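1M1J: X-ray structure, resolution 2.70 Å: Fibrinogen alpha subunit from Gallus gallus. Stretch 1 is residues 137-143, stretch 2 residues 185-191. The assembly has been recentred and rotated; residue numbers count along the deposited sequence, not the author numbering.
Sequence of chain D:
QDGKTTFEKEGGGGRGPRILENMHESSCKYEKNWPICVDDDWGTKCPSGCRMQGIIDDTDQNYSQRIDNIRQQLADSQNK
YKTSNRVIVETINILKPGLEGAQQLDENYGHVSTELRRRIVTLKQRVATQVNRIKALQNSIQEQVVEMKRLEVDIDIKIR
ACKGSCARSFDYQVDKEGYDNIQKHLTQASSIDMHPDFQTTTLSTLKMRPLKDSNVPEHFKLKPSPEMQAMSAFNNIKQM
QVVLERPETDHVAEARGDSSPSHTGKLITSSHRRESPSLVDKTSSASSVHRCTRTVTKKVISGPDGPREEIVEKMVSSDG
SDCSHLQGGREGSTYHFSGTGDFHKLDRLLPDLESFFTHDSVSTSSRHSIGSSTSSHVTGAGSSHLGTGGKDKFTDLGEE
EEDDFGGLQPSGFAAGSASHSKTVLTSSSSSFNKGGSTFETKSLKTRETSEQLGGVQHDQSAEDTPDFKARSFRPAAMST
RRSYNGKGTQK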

# COMPACT_ATOMS: atom_id res chain seq x y z
N LEU D 137 -87.24 -84.07 -42.14
CA LEU D 137 -87.41 -85.50 -42.39
C LEU D 137 -88.10 -86.16 -41.20
O LEU D 137 -89.08 -86.89 -41.39
CB LEU D 137 -86.05 -86.16 -42.63
CG LEU D 137 -86.04 -87.61 -43.13
CD1 LEU D 137 -86.82 -87.71 -44.43
CD2 LEU D 137 -84.60 -88.05 -43.35
N GLN D 138 -87.62 -85.92 -39.99
CA GLN D 138 -88.25 -86.53 -38.84
C GLN D 138 -89.73 -86.19 -38.77
O GLN D 138 -90.53 -86.96 -38.23
CB GLN D 138 -87.60 -86.11 -37.52
CG GLN D 138 -88.18 -86.92 -36.36
CD GLN D 138 -87.61 -86.58 -35.01
OE1 GLN D 138 -86.39 -86.58 -34.82
NE2 GLN D 138 -88.48 -86.30 -34.06
N ASN D 139 -90.10 -85.03 -39.31
CA ASN D 139 -91.50 -84.63 -39.29
C ASN D 139 -92.31 -85.44 -40.27
O ASN D 139 -93.34 -86.01 -39.91
CB ASN D 139 -91.64 -83.13 -39.61
CG ASN D 139 -91.09 -82.24 -38.51
OD1 ASN D 139 -91.19 -82.57 -37.32
ND2 ASN D 139 -90.51 -81.11 -38.89
N SER D 140 -91.85 -85.50 -41.52
CA SER D 140 -92.54 -86.24 -42.57
C SER D 140 -92.73 -87.70 -42.11
O SER D 140 -93.79 -88.29 -42.30
CB SER D 140 -91.73 -86.18 -43.86
OG SER D 140 -92.54 -86.44 -44.99
N ILE D 141 -91.69 -88.26 -41.50
CA ILE D 141 -91.74 -89.63 -41.00
C ILE D 141 -92.77 -89.73 -39.88
O ILE D 141 -93.44 -90.76 -39.72
CB ILE D 141 -90.36 -90.05 -40.44
CG1 ILE D 141 -89.38 -90.29 -41.59
CG2 ILE D 141 -90.50 -91.28 -39.58
CD1 ILE D 141 -87.98 -90.60 -41.13
N GLN D 142 -92.89 -88.67 -39.09
CA GLN D 142 -93.84 -88.65 -37.99
C GLN D 142 -95.28 -88.61 -38.50
O GLN D 142 -96.15 -89.29 -37.94
CB GLN D 142 -93.57 -87.46 -37.08
CG GLN D 142 -94.56 -87.32 -35.93
CD GLN D 142 -94.71 -88.59 -35.11
OE1 GLN D 142 -95.41 -89.52 -35.52
NE2 GLN D 142 -94.04 -88.65 -33.96
N GLU D 143 -95.54 -87.84 -39.55
CA GLU D 143 -96.90 -87.78 -40.05
C GLU D 143 -97.22 -89.07 -40.80
O GLU D 143 -98.38 -89.48 -40.87
CB GLU D 143 -97.12 -86.54 -40.93
CG GLU D 143 -96.29 -86.45 -42.19
CD GLU D 143 -96.50 -85.12 -42.91
OE1 GLU D 143 -97.65 -84.84 -43.33
OE2 GLU D 143 -95.53 -84.34 -43.04
N HIS D 185 -88.72 -94.42 -30.84
CA HIS D 185 -87.55 -93.92 -31.54
C HIS D 185 -87.71 -92.47 -31.98
O HIS D 185 -86.83 -91.65 -31.75
CB HIS D 185 -87.24 -94.77 -32.77
CG HIS D 185 -86.66 -96.11 -32.46
ND1 HIS D 185 -85.61 -96.28 -31.59
CD2 HIS D 185 -86.96 -97.35 -32.92
CE1 HIS D 185 -85.28 -97.55 -31.53
NE2 HIS D 185 -86.09 -98.22 -32.33
N LEU D 186 -88.83 -92.15 -32.62
CA LEU D 186 -89.08 -90.79 -33.08
C LEU D 186 -88.83 -89.76 -31.98
O LEU D 186 -88.25 -88.70 -32.23
CB LEU D 186 -90.52 -90.64 -33.59
CG LEU D 186 -90.85 -91.12 -35.00
CD1 LEU D 186 -90.12 -90.29 -36.04
CD2 LEU D 186 -90.47 -92.58 -35.11
N THR D 187 -89.28 -90.07 -30.77
CA THR D 187 -89.09 -89.15 -29.65
C THR D 187 -87.62 -89.15 -29.23
O THR D 187 -87.04 -88.10 -28.95
CB THR D 187 -89.96 -89.55 -28.43
OG1 THR D 187 -89.64 -90.89 -28.02
CG2 THR D 187 -91.44 -89.47 -28.79
N GLN D 188 -87.03 -90.34 -29.21
CA GLN D 188 -85.63 -90.52 -28.85
C GLN D 188 -84.71 -89.74 -29.80
O GLN D 188 -83.63 -89.31 -29.40
CB GLN D 188 -85.29 -92.01 -28.91
CG GLN D 188 -83.84 -92.37 -28.68
CD GLN D 188 -83.59 -93.86 -28.90
OE1 GLN D 188 -84.18 -94.71 -28.22
NE2 GLN D 188 -82.73 -94.18 -29.86
N ALA D 189 -85.14 -89.56 -31.04
CA ALA D 189 -84.36 -88.82 -32.03
C ALA D 189 -84.66 -87.34 -31.93
O ALA D 189 -83.89 -86.50 -32.40
CB ALA D 189 -84.68 -89.32 -33.42
N SER D 190 -85.79 -87.01 -31.32
CA SER D 190 -86.19 -85.62 -31.17
C SER D 190 -85.51 -85.02 -29.94
O SER D 190 -85.29 -83.81 -29.87
CB SER D 190 -87.71 -85.51 -31.03
OG SER D 190 -88.13 -84.16 -31.10
N SER D 191 -85.18 -85.88 -28.98
CA SER D 191 -84.54 -85.45 -27.75
C SER D 191 -83.10 -84.97 -27.96
O SER D 191 -82.67 -84.01 -27.33
CB SER D 191 -84.56 -86.59 -26.72
OG SER D 191 -83.87 -87.72 -27.21

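Two helical segments of one chain, more than forty residues apart in sequence, pass each other nearly antiparallel: their N-to-C directions differ by 161°, and their axes approach no closer than 11.0 Å. That is a generous spacing, wide enough that side chains rather than backbones must bridge the gap. The nearest backbone pair is Gln142 and Leu186, whose CA atoms lie 7.2 Å apart. Within each segment the helical ladder is regular in places, as in Ile141 N to Leu137 O at 2.9 Å and Ala189 N to His185 O at 2.8 Å. Elsewhere it is looser: Ser190 N reaches both Leu186 O, at 3.1 Å, and Thr187 O, at 2.9 Å, and both bonds are weak.

The contact is small, burying 254 Å² over both sides, and two residues supply most of it. Leu186 is the apolar centre. Its CA-to-CB bond points toward the first helix, and with both chi angles in m its CD1 comes to 3.7 Å from CG2 of Ile141, which also directs its CB toward its partner. This is ordinary van der Waals packing between branched side chains, and both residues are buried in the whole assembly.

Gln138, one helical turn before Gln142, is the other main contributor. Its chi1 and chi2 are both t, so the chain is extended and carries the amide across to the second helix. The aliphatic part shares in the packing, with Gln138 CG 3.9 Å from Leu186 CD1. The amide then lies against the stretch from Leu186 to Ser190: its OE1 is 3.5 Å from Ala189 CB, and its NE2 is 3.2 Å from Ser190 CB. Gln138 NE2 also comes to 3.0 Å from Leu186 O, a distance that suggests a hydrogen bond, but the angle is poor and none is made. Gln138 OE1 and Ala189 O, 3.5 Å apart, are both acceptors and cannot bond to each other. The lesson is that a polar side chain can fill space between helices without its amide being satisfied across the contact.

Gln142 plays a lesser part: its CB points sideways, but the end of its side chain comes nearer and covers some of Leu186. On the second helix, the small side chain of Ala189 points toward the first and leaves the Gln138 amide close to the backbone. Thr187, Gln188 and Ser191 point away; the hydroxyl of Ser191 turns back to its own helix, with OG donating to Gln188 O at 2.7 Å.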